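Local coordinates for Ketoacyl_synth_N domain-containing protein (Photorhabdus luminescens subsp. laumondii, PDB 6SMO), which has a ketoacyl-synthase-type fold, probably takes part in beta-ketoacyl chain synthesis beside a partner ketosynthase chain, and here holds a poly-beta-keto aldehyde, at residues G97-N102 with S149-T154; E212-D217 with I282-K287; E267-N272 with Q351-R356; V276-G281 with I304-Y309. All coordinates share one frame; numbering follows the deposited sequence.

Interaction 1: residues G97-N102 with S149-T154; sequences GIYVGN and SAQSKT
Tyr99 reaches across to both Gln151 and Lys153, and its ring and hydroxyl carry much of the side-chain contact. Gln151 NE2 donates to Tyr99 OH at 2.8 Å, with OH in the plane of the amide; ring and amide planes are 47° apart. Gln151 CG lies anti to its backbone N (chi1 -175°) and the chain stays extended beyond it, which carries the amide to the phenolic end of the ring. Lys153 runs beside Tyr99 in the same direction. Its CB sits over a ring face, 4.3 Å from the Tyr99 centroid, a CH-pi contact, while its bent chain takes NZ away to a salt bridge with Asp196 of the PKS_KS domain-containing chain.

Backbone atoms set this register. Val100 N donates to Lys153 O at 3.0 Å, close to straight at 164°, and Tyr99 CA approaches that same oxygen at 3.4 Å. Val100 is bridged in parallel with the next residue, Thr154. At the other end Ser152 OG accepts from Ile98 N at 2.9 Å, a side-chain acceptor for a backbone N-H. Ser152 OG is also hydrogen-bonded to Asn293 of the partner chain. Gly97, lacking a side chain, lets Gln151 O come to 3.5 Å from Gly97 CA.

Strand 96-101 therefore has the 149-154 segment along one edge and strand 180-187 along the other, where Gly97 and Tyr99 bond to Leu182. Helix 137-146 packs on Ile98 and Val100, helix 161-175 on Tyr99, and the partner chain bonds to the backbones of Ser149 and Thr154.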
# COMPACT_ATOMS: atom_id res chain seq x y z
N GLY C 97 -8.12 -12.71 -4.84
CA GLY C 97 -7.35 -11.52 -4.40
C GLY C 97 -8.26 -10.32 -4.16
O GLY C 97 -9.46 -10.41 -4.50
N ILE C 98 -7.70 -9.25 -3.60
CA ILE C 98 -8.42 -7.99 -3.25
C ILE C 98 -7.58 -6.80 -3.74
O ILE C 98 -6.47 -6.62 -3.21
CB ILE C 98 -8.69 -7.90 -1.74
CG1 ILE C 98 -9.42 -9.13 -1.20
CG2 ILE C 98 -9.45 -6.62 -1.40
CD1 ILE C 98 -9.18 -9.39 0.27
N TYR C 99 -8.10 -6.02 -4.70
CA TYR C 99 -7.46 -4.79 -5.24
C TYR C 99 -8.24 -3.56 -4.77
O TYR C 99 -9.46 -3.49 -4.99
CB TYR C 99 -7.34 -4.87 -6.76
CG TYR C 99 -6.03 -5.44 -7.24
CD1 TYR C 99 -5.75 -6.79 -7.08
CD2 TYR C 99 -5.07 -4.64 -7.82
CE1 TYR C 99 -4.55 -7.33 -7.51
CE2 TYR C 99 -3.86 -5.16 -8.25
CZ TYR C 99 -3.60 -6.51 -8.09
OH TYR C 99 -2.41 -7.04 -8.51
N VAL C 100 -7.54 -2.64 -4.10
CA VAL C 100 -8.18 -1.43 -3.50
C VAL C 100 -7.50 -0.15 -3.98
O VAL C 100 -6.32 -0.19 -4.29
CB VAL C 100 -8.13 -1.52 -1.96
CG1 VAL C 100 -9.01 -0.49 -1.26
CG2 VAL C 100 -8.46 -2.90 -1.45
N GLY C 101 -8.28 0.93 -4.08
CA GLY C 101 -7.84 2.30 -4.38
C GLY C 101 -8.24 3.25 -3.27
O GLY C 101 -9.45 3.35 -3.00
N ASN C 102 -7.27 3.89 -2.62
CA ASN C 102 -7.50 4.83 -1.49
C ASN C 102 -6.34 5.83 -1.41
O ASN C 102 -5.18 5.37 -1.37
CB ASN C 102 -7.69 4.09 -0.16
CG ASN C 102 -7.94 5.03 1.00
OD1 ASN C 102 -7.12 5.14 1.90
ND2 ASN C 102 -9.07 5.72 0.97
N SER C 149 -6.46 -15.11 -0.10
CA SER C 149 -5.00 -15.30 0.10
C SER C 149 -4.17 -14.99 -1.15
O SER C 149 -2.93 -15.00 -1.03
CB SER C 149 -4.73 -16.70 0.59
OG SER C 149 -5.30 -16.91 1.87
N ALA C 150 -4.80 -14.71 -2.30
CA ALA C 150 -4.09 -14.45 -3.59
C ALA C 150 -3.56 -13.01 -3.61
O ALA C 150 -3.95 -12.21 -2.73
CB ALA C 150 -5.00 -14.71 -4.76
N GLN C 151 -2.72 -12.71 -4.61
CA GLN C 151 -2.10 -11.38 -4.85
C GLN C 151 -3.13 -10.27 -4.57
O GLN C 151 -4.19 -10.30 -5.21
CB GLN C 151 -1.57 -11.30 -6.28
CG GLN C 151 -0.81 -10.02 -6.60
CD GLN C 151 -0.17 -10.07 -7.97
OE1 GLN C 151 0.67 -10.92 -8.25
NE2 GLN C 151 -0.56 -9.14 -8.83
N SER C 152 -2.81 -9.35 -3.66
CA SER C 152 -3.70 -8.26 -3.19
C SER C 152 -2.90 -6.96 -3.04
O SER C 152 -1.97 -6.94 -2.21
CB SER C 152 -4.39 -8.64 -1.91
OG SER C 152 -5.27 -9.73 -2.11
N LYS C 153 -3.28 -5.91 -3.76
CA LYS C 153 -2.53 -4.63 -3.74
C LYS C 153 -3.46 -3.43 -3.51
O LYS C 153 -4.65 -3.54 -3.75
CB LYS C 153 -1.82 -4.39 -5.07
CG LYS C 153 -0.95 -5.53 -5.55
CD LYS C 153 0.19 -5.78 -4.61
CE LYS C 153 0.42 -7.25 -4.34
NZ LYS C 153 0.76 -7.45 -2.92
N THR C 154 -2.87 -2.34 -3.01
CA THR C 154 -3.58 -1.06 -2.77
C THR C 154 -2.82 0.04 -3.52
O THR C 154 -1.59 0.05 -3.44
CB THR C 154 -3.66 -0.70 -1.29
OG1 THR C 154 -4.26 -1.76 -0.56
CG2 THR C 154 -4.45 0.57 -1.04

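Interaction 2: residues E212-D217 with I282-K287; sequences EKQPGD and IYDDEK
Lys213 and Tyr283 each place CG anti to the carbonyl carbon, beside the backbone N (chi1 -71° in Lys213). The two side chains run side by side and point the same way, with Lys213 CG 3.7 Å from Tyr283 CE1. The lysine is extended until its last torsion, chi4 -75°, which swings NZ round to Tyr283 OH at 3.3 Å, a weak hydrogen bond. That hydroxyl has a second partner in Asn359. Lys213 NZ also comes to 3.7 Å from Ile282 CG2, whose methyl lies over a face of the neighbouring Tyr283 ring, offset toward the rim.

The stronger evidence of attachment is in the backbone. Gln214 N donates to Ile282 O at 2.7 Å, and Asp284 N donates to Glu212 O at 3.2 Å. These two bonds flank Lys213 and Tyr283 and make them a single beta bridge. Glu212 O also meets the edge of the Tyr283 ring, near its plane, 3.6 Å from Tyr283 CD1. A further, weak bond runs from Gln214 NE2 to Tyr283 O at 3.4 Å. The side chains of Gln214 and Asp284 cross with amide and carboxylate planes 63° apart, Asp284 OD1 lying 3.1 Å from Gln214 CG.

The bridge ties the connection before strand 218-229 to the turn that follows strand 275-278 and leads into helix 286-296. This turn is the strand-to-helix link of a beta-alpha unit, the building element of the thiolase-type fold, joined here to a loop from the ketoacyl-synthase N-terminal region.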
# COMPACT_ATOMS: atom_id res chain seq x y z
N GLU C 212 -8.22 24.52 -15.78
CA GLU C 212 -9.09 24.98 -14.66
C GLU C 212 -10.14 23.90 -14.35
O GLU C 212 -10.51 23.15 -15.27
CB GLU C 212 -9.77 26.30 -15.02
CG GLU C 212 -8.80 27.47 -15.11
CD GLU C 212 -8.17 27.88 -13.78
OE1 GLU C 212 -6.95 28.08 -13.75
OE2 GLU C 212 -8.92 27.99 -12.79
N LYS C 213 -10.58 23.85 -13.08
CA LYS C 213 -11.61 22.90 -12.57
C LYS C 213 -13.01 23.48 -12.80
O LYS C 213 -13.15 24.72 -12.77
CB LYS C 213 -11.40 22.62 -11.08
CG LYS C 213 -10.19 21.78 -10.72
CD LYS C 213 -10.08 21.50 -9.24
CE LYS C 213 -8.91 20.61 -8.88
NZ LYS C 213 -9.16 19.20 -9.25
N GLN C 214 -14.00 22.60 -12.99
CA GLN C 214 -15.45 22.96 -13.00
C GLN C 214 -15.91 23.14 -11.56
O GLN C 214 -15.35 22.53 -10.65
CB GLN C 214 -16.27 21.87 -13.69
CG GLN C 214 -16.06 21.80 -15.20
CD GLN C 214 -16.97 20.79 -15.87
OE1 GLN C 214 -18.03 20.45 -15.36
NE2 GLN C 214 -16.55 20.32 -17.03
N PRO C 215 -16.94 23.98 -11.29
CA PRO C 215 -17.57 24.03 -9.97
C PRO C 215 -18.23 22.68 -9.63
O PRO C 215 -19.00 22.19 -10.44
CB PRO C 215 -18.63 25.14 -10.09
CG PRO C 215 -18.20 25.94 -11.31
CD PRO C 215 -17.53 24.95 -12.23
N GLY C 216 -17.90 22.12 -8.46
CA GLY C 216 -18.42 20.82 -8.00
C GLY C 216 -18.18 20.59 -6.52
O GLY C 216 -17.23 21.19 -5.97
N ASP C 217 -19.01 19.75 -5.90
CA ASP C 217 -18.91 19.33 -4.48
C ASP C 217 -18.04 18.07 -4.40
O ASP C 217 -17.50 17.66 -5.45
CB ASP C 217 -20.30 19.09 -3.88
CG ASP C 217 -21.19 20.32 -3.89
OD1 ASP C 217 -20.70 21.41 -3.51
OD2 ASP C 217 -22.37 20.19 -4.27
N ILE C 282 -14.10 16.72 -14.31
CA ILE C 282 -13.45 17.59 -13.29
C ILE C 282 -13.08 18.93 -13.95
O ILE C 282 -13.44 19.98 -13.38
CB ILE C 282 -12.22 16.90 -12.66
CG1 ILE C 282 -12.57 15.57 -11.99
CG2 ILE C 282 -11.50 17.84 -11.70
CD1 ILE C 282 -13.48 15.69 -10.78
N TYR C 283 -12.38 18.87 -15.08
CA TYR C 283 -11.74 20.03 -15.76
C TYR C 283 -12.56 20.47 -16.98
O TYR C 283 -13.25 19.62 -17.58
CB TYR C 283 -10.29 19.69 -16.12
CG TYR C 283 -9.45 19.26 -14.94
CD1 TYR C 283 -8.84 20.19 -14.12
CD2 TYR C 283 -9.29 17.92 -14.63
CE1 TYR C 283 -8.08 19.81 -13.03
CE2 TYR C 283 -8.53 17.52 -13.54
CZ TYR C 283 -7.92 18.47 -12.74
OH TYR C 283 -7.17 18.08 -11.67
N ASP C 284 -12.46 21.75 -17.32
CA ASP C 284 -13.29 22.45 -18.35
C ASP C 284 -12.90 21.99 -19.76
O ASP C 284 -13.81 21.77 -20.58
CB ASP C 284 -13.14 23.97 -18.24
CG ASP C 284 -13.64 24.55 -16.93
OD1 ASP C 284 -13.79 23.78 -15.96
OD2 ASP C 284 -13.87 25.78 -16.89
N ASP C 285 -11.59 21.85 -20.03
CA ASP C 285 -11.02 21.70 -21.39
C ASP C 285 -11.16 20.26 -21.91
O ASP C 285 -10.87 20.05 -23.10
CB ASP C 285 -9.55 22.14 -21.42
CG ASP C 285 -9.34 23.61 -21.09
OD1 ASP C 285 -10.24 24.42 -21.39
OD2 ASP C 285 -8.27 23.93 -20.53
N GLU C 286 -11.58 19.32 -21.06
CA GLU C 286 -11.66 17.86 -21.38
C GLU C 286 -12.43 17.64 -22.69
O GLU C 286 -11.89 16.95 -23.57
CB GLU C 286 -12.33 17.09 -20.24
CG GLU C 286 -12.51 15.61 -20.54
CD GLU C 286 -12.98 14.77 -19.36
OE1 GLU C 286 -13.56 15.34 -18.42
OE2 GLU C 286 -12.75 13.54 -19.40
N LYS C 287 -13.65 18.20 -22.80
CA LYS C 287 -14.59 17.94 -23.92
C LYS C 287 -13.95 18.37 -25.25
O LYS C 287 -14.20 17.69 -26.26
CB LYS C 287 -15.93 18.65 -23.70
CG LYS C 287 -17.07 18.12 -24.56
CD LYS C 287 -18.38 18.86 -24.37
CE LYS C 287 -19.49 18.31 -25.24
NZ LYS C 287 -20.72 19.13 -25.16

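Interaction 3: residues E267-N272 with Q351-R356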
# COMPACT_ATOMS: atom_id res chain seq x y z
N GLU C 267 -8.51 4.09 -29.06
CA GLU C 267 -8.19 2.70 -29.52
C GLU C 267 -9.12 1.69 -28.83
O GLU C 267 -9.36 0.63 -29.44
CB GLU C 267 -6.72 2.36 -29.26
CG GLU C 267 -5.80 2.77 -30.39
CD GLU C 267 -4.31 2.61 -30.10
OE1 GLU C 267 -3.50 3.28 -30.77
OE2 GLU C 267 -3.97 1.81 -29.20
N LEU C 268 -9.61 1.99 -27.63
CA LEU C 268 -10.50 1.10 -26.83
C LEU C 268 -11.82 0.85 -27.58
O LEU C 268 -12.39 -0.24 -27.40
CB LEU C 268 -10.78 1.72 -25.46
CG LEU C 268 -9.65 1.64 -24.43
CD1 LEU C 268 -10.05 2.35 -23.14
CD2 LEU C 268 -9.27 0.19 -24.13
N PHE C 269 -12.28 1.83 -28.38
CA PHE C 269 -13.59 1.81 -29.08
C PHE C 269 -13.64 0.69 -30.12
O PHE C 269 -14.73 0.12 -30.31
CB PHE C 269 -13.89 3.18 -29.71
CG PHE C 269 -14.44 4.20 -28.76
CD1 PHE C 269 -13.59 5.06 -28.06
CD2 PHE C 269 -15.80 4.31 -28.54
CE1 PHE C 269 -14.10 6.00 -27.18
CE2 PHE C 269 -16.31 5.25 -27.66
CZ PHE C 269 -15.46 6.09 -26.98
N ASN C 270 -12.51 0.39 -30.78
CA ASN C 270 -12.41 -0.57 -31.91
C ASN C 270 -13.32 -0.09 -33.05
O ASN C 270 -13.94 -0.95 -33.72
CB ASN C 270 -12.72 -2.01 -31.47
CG ASN C 270 -11.50 -2.75 -30.97
OD1 ASN C 270 -10.67 -2.19 -30.25
ND2 ASN C 270 -11.37 -4.01 -31.36
N HIS C 271 -13.39 1.23 -33.27
CA HIS C 271 -14.19 1.91 -34.32
C HIS C 271 -15.68 1.58 -34.16
O HIS C 271 -16.39 1.53 -35.19
CB HIS C 271 -13.68 1.53 -35.72
CG HIS C 271 -12.22 1.80 -35.93
ND1 HIS C 271 -11.29 0.78 -36.02
CD2 HIS C 271 -11.54 2.96 -36.07
CE1 HIS C 271 -10.09 1.30 -36.21
NE2 HIS C 271 -10.22 2.63 -36.25
N ASN C 272 -16.15 1.37 -32.93
CA ASN C 272 -17.57 1.04 -32.61
C ASN C 272 -18.38 2.34 -32.52
O ASN C 272 -17.94 3.25 -31.79
CB ASN C 272 -17.70 0.21 -31.33
CG ASN C 272 -19.10 -0.32 -31.10
OD1 ASN C 272 -19.94 -0.32 -31.99
ND2 ASN C 272 -19.36 -0.79 -29.89
N GLN C 351 -21.19 -1.27 -25.66
CA GLN C 351 -19.85 -0.96 -25.08
C GLN C 351 -19.89 0.41 -24.39
O GLN C 351 -20.32 1.38 -25.05
CB GLN C 351 -18.77 -0.98 -26.16
CG GLN C 351 -17.35 -0.92 -25.61
CD GLN C 351 -16.30 -1.02 -26.69
OE1 GLN C 351 -16.47 -0.50 -27.79
NE2 GLN C 351 -15.20 -1.67 -26.37
N ILE C 352 -19.46 0.48 -23.13
CA ILE C 352 -19.28 1.75 -22.36
C ILE C 352 -17.79 1.88 -22.00
O ILE C 352 -17.25 0.94 -21.37
CB ILE C 352 -20.19 1.80 -21.12
CG1 ILE C 352 -21.67 1.71 -21.50
CG2 ILE C 352 -19.90 3.05 -20.29
CD1 ILE C 352 -22.60 1.51 -20.33
N ILE C 353 -17.17 3.00 -22.38
CA ILE C 353 -15.74 3.33 -22.10
C ILE C 353 -15.71 4.53 -21.14
O ILE C 353 -16.27 5.58 -21.50
CB ILE C 353 -14.97 3.59 -23.41
CG1 ILE C 353 -14.89 2.33 -24.26
CG2 ILE C 353 -13.59 4.17 -23.13
CD1 ILE C 353 -14.70 2.59 -25.73
N ILE C 354 -15.07 4.36 -19.98
CA ILE C 354 -14.97 5.38 -18.90
C ILE C 354 -13.53 5.91 -18.87
O ILE C 354 -12.60 5.09 -18.95
CB ILE C 354 -15.38 4.78 -17.54
CG1 ILE C 354 -16.74 4.09 -17.61
CG2 ILE C 354 -15.34 5.83 -16.44
CD1 ILE C 354 -16.85 2.85 -16.76
N GLN C 355 -13.37 7.24 -18.78
CA GLN C 355 -12.05 7.92 -18.70
C GLN C 355 -11.96 8.71 -17.40
O GLN C 355 -12.98 9.31 -16.99
CB GLN C 355 -11.85 8.85 -19.90
CG GLN C 355 -10.41 9.31 -20.07
CD GLN C 355 -10.23 10.25 -21.24
OE1 GLN C 355 -9.45 9.99 -22.16
NE2 GLN C 355 -10.95 11.36 -21.20
N ARG C 356 -10.78 8.69 -16.77
CA ARG C 356 -10.41 9.55 -15.61
C ARG C 356 -8.96 9.99 -15.77
O ARG C 356 -8.19 9.27 -16.43
CB ARG C 356 -10.60 8.79 -14.29
CG ARG C 356 -11.99 8.93 -13.68
CD ARG C 356 -11.92 9.33 -12.22
NE ARG C 356 -11.42 10.69 -12.06
CZ ARG C 356 -11.04 11.24 -10.91
NH1 ARG C 356 -10.61 12.49 -10.89
NH2 ARG C 356 -11.10 10.56 -9.78
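The Phe269 ring meets Ile353 CD1 over the centre of one face, the methyl lying only 8° off the ring normal, a CH-pi contact; Phe294 meets the same phenylalanine edge-to-face. Ile353 delivers this methyl with CD1 anti at the second torsion (chi2 156°), while its other branch goes to Leu268, CG2 lying 4.0 Å from Leu268 CD1. One isoleucine thus serves two consecutive residues of the facing loop. The second flat pair is polar: the amides of Gln351 and Asn272 cross with their planes 42° apart. Gln351 NE2 gives a weak bond to Leu268 O at 3.3 Å and another weak one to Ser367. Asn272 ND2 stands 3.6 Å from Gln351 OE1, but its hydrogen bond goes to Asn350. Within the loop, Asn272 N donates to Phe269 O at 3.2 Å, which closes the turn.

Gln351 and Ile353 point to the loop from alternate positions of strand 351-356, whereas Ile352 and Ile354 turn to helix 319-329. With strands 275-278 and 362-369 flanking it, this is the layered alpha-beta packing typical of thiolase-type enzymes, a sheet strand lined on two faces.

Interaction 4: residues V276-G281 with I304-Y309; sequences VFIMDG and INLRPY
Ile304 N donates to Phe277 O at 3.2 Å and nearly straight, 173°, joining neighbouring parallel strands 275-278 and 302-304. Helix 286-296 lies between them in sequence, so the contact is the strand pairing of a beta-alpha-beta crossover. Next to this bond Ile278 CA faces Ile304 O at 3.5 Å.

The closely packed part comes after the strands, where the chain turns at Gly281. With no side chain in the way, Gly281 CA lies 3.4 Å from Asn305 OD1 and Gly281 O meets the CB and CG of Arg307. Arg307 curls round, bent at its second and third torsions, and its NE gives Asp280 O a weak bond at 2.7 Å; the guanidinium is oblique to that oxygen. The Asp280 carboxylate is held in a salt bridge with Arg356. Met279 CG sits between backbone N and carbonyl carbon (chi1 57°), 3.8 Å from Asn305 CB, and its sulfur is equally near that carbon.

Contacts are sparser among the strand side chains. Val276 and Ile304, both partly exposed, form the solvent side and meet through single methyls, Val276 CG1 to Ile304 CD1 at 3.8 Å, although Leu31 of helix 20-31 also touches Ile304. Ile278 and Leu306 make a loose but buried contact, no nearer than 4.3 Å from CG2 to CD1, with Ile278 otherwise packed on Ile352 and Ile354.

Asn305 also prepares helix 307-310: its OD1 accepts from Arg307 N at 3.1 Å, a capping bond in which the donor stands 50° out of the carbonyl plane.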
# COMPACT_ATOMS: atom_id res chain seq x y z
N VAL C 276 -21.01 4.54 -25.71
CA VAL C 276 -21.24 5.71 -24.81
C VAL C 276 -19.94 6.00 -24.06
O VAL C 276 -19.40 5.07 -23.42
CB VAL C 276 -22.41 5.44 -23.84
CG1 VAL C 276 -22.41 6.40 -22.66
CG2 VAL C 276 -23.75 5.48 -24.55
N PHE C 277 -19.45 7.25 -24.14
CA PHE C 277 -18.20 7.71 -23.48
C PHE C 277 -18.54 8.46 -22.19
O PHE C 277 -19.09 9.58 -22.27
CB PHE C 277 -17.38 8.59 -24.43
CG PHE C 277 -16.04 9.01 -23.88
CD1 PHE C 277 -14.99 8.12 -23.83
CD2 PHE C 277 -15.84 10.30 -23.41
CE1 PHE C 277 -13.76 8.50 -23.32
CE2 PHE C 277 -14.61 10.68 -22.91
CZ PHE C 277 -13.57 9.78 -22.86
N ILE C 278 -18.23 7.86 -21.04
CA ILE C 278 -18.32 8.51 -19.70
C ILE C 278 -16.99 9.24 -19.45
O ILE C 278 -15.93 8.59 -19.53
CB ILE C 278 -18.63 7.48 -18.59
CG1 ILE C 278 -20.02 6.85 -18.79
CG2 ILE C 278 -18.50 8.10 -17.21
CD1 ILE C 278 -20.28 5.63 -17.94
N MET C 279 -17.07 10.55 -19.17
CA MET C 279 -15.89 11.45 -19.08
C MET C 279 -15.54 11.71 -17.61
O MET C 279 -16.37 11.39 -16.73
CB MET C 279 -16.15 12.78 -19.80
CG MET C 279 -17.36 13.56 -19.32
SD MET C 279 -17.79 14.92 -20.43
CE MET C 279 -16.64 16.18 -19.88
N ASP C 280 -14.33 12.24 -17.36
CA ASP C 280 -13.79 12.58 -16.02
C ASP C 280 -14.71 13.63 -15.37
O ASP C 280 -15.18 13.38 -14.24
CB ASP C 280 -12.34 13.06 -16.12
CG ASP C 280 -11.69 13.37 -14.78
OD1 ASP C 280 -11.85 12.57 -13.85
OD2 ASP C 280 -11.02 14.42 -14.69
N GLY C 281 -14.93 14.75 -16.06
CA GLY C 281 -15.91 15.79 -15.68
C GLY C 281 -15.41 16.70 -14.57
O GLY C 281 -16.26 17.39 -13.96
N ILE C 304 -21.56 11.59 -22.05
CA ILE C 304 -22.40 11.64 -20.82
C ILE C 304 -21.49 11.91 -19.62
O ILE C 304 -20.62 11.06 -19.34
CB ILE C 304 -23.23 10.35 -20.66
CG1 ILE C 304 -24.39 10.31 -21.67
CG2 ILE C 304 -23.72 10.18 -19.23
CD1 ILE C 304 -25.03 8.95 -21.82
N ASN C 305 -21.68 13.05 -18.95
CA ASN C 305 -20.91 13.48 -17.75
C ASN C 305 -21.74 13.18 -16.50
O ASN C 305 -22.86 13.73 -16.39
CB ASN C 305 -20.55 14.97 -17.83
CG ASN C 305 -19.56 15.40 -16.77
OD1 ASN C 305 -19.09 14.59 -15.98
ND2 ASN C 305 -19.24 16.69 -16.74
N LEU C 306 -21.22 12.35 -15.59
CA LEU C 306 -21.89 11.94 -14.33
C LEU C 306 -21.28 12.70 -13.13
O LEU C 306 -21.78 12.49 -12.01
CB LEU C 306 -21.74 10.43 -14.13
CG LEU C 306 -22.28 9.54 -15.25
CD1 LEU C 306 -22.14 8.07 -14.87
CD2 LEU C 306 -23.72 9.87 -15.58
N ARG C 307 -20.26 13.53 -13.35
CA ARG C 307 -19.46 14.17 -12.27
C ARG C 307 -20.28 15.24 -11.54
O ARG C 307 -20.13 15.39 -10.33
CB ARG C 307 -18.14 14.73 -12.81
CG ARG C 307 -17.10 15.00 -11.73
CD ARG C 307 -16.68 13.76 -10.95
NE ARG C 307 -16.16 12.71 -11.82
CZ ARG C 307 -16.69 11.49 -11.98
NH1 ARG C 307 -16.11 10.64 -12.82
NH2 ARG C 307 -17.77 11.11 -11.32
N PRO C 308 -21.13 16.04 -12.22
CA PRO C 308 -21.98 17.01 -11.51
C PRO C 308 -22.94 16.35 -10.51
O PRO C 308 -23.25 16.98 -9.51
CB PRO C 308 -22.78 17.70 -12.63
CG PRO C 308 -21.96 17.47 -13.88
CD PRO C 308 -21.31 16.12 -13.68
N TYR C 309 -23.38 15.12 -10.79
CA TYR C 309 -24.39 14.36 -10.01
C TYR C 309 -23.70 13.53 -8.92
O TYR C 309 -24.18 13.54 -7.77
CB TYR C 309 -25.25 13.49 -10.93
CG TYR C 309 -25.72 14.17 -12.19
CD1 TYR C 309 -26.38 15.39 -12.13
CD2 TYR C 309 -25.52 13.60 -13.43
CE1 TYR C 309 -26.82 16.03 -13.28
CE2 TYR C 309 -25.95 14.23 -14.59
CZ TYR C 309 -26.60 15.44 -14.52
OH TYR C 309 -27.03 16.06 -15.66

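Interactions 2, 3 and 4 form one cluster, while interaction 1 lies apart, its centre 25 to 31 Å from theirs. It closes first along the chain, and it reaches the same mixed sheet as interactions 3 and 4. Interaction 4 is nested in the loop closed by interaction 3, with strands 275-278 and 351-356 adjacent and centres about 14 Å apart; the Asp280-Arg356 salt bridge joins them. Interaction 2, about 11 Å from interaction 4 between centres, crosses it along the chain, and Glu286 bonds to the backbone of Asp280 and Gly281. The sheet thus runs from a partner-facing edge at interaction 1 to interactions 3 and 4, which interaction 2 joins through Glu286 and the 212-217 loop.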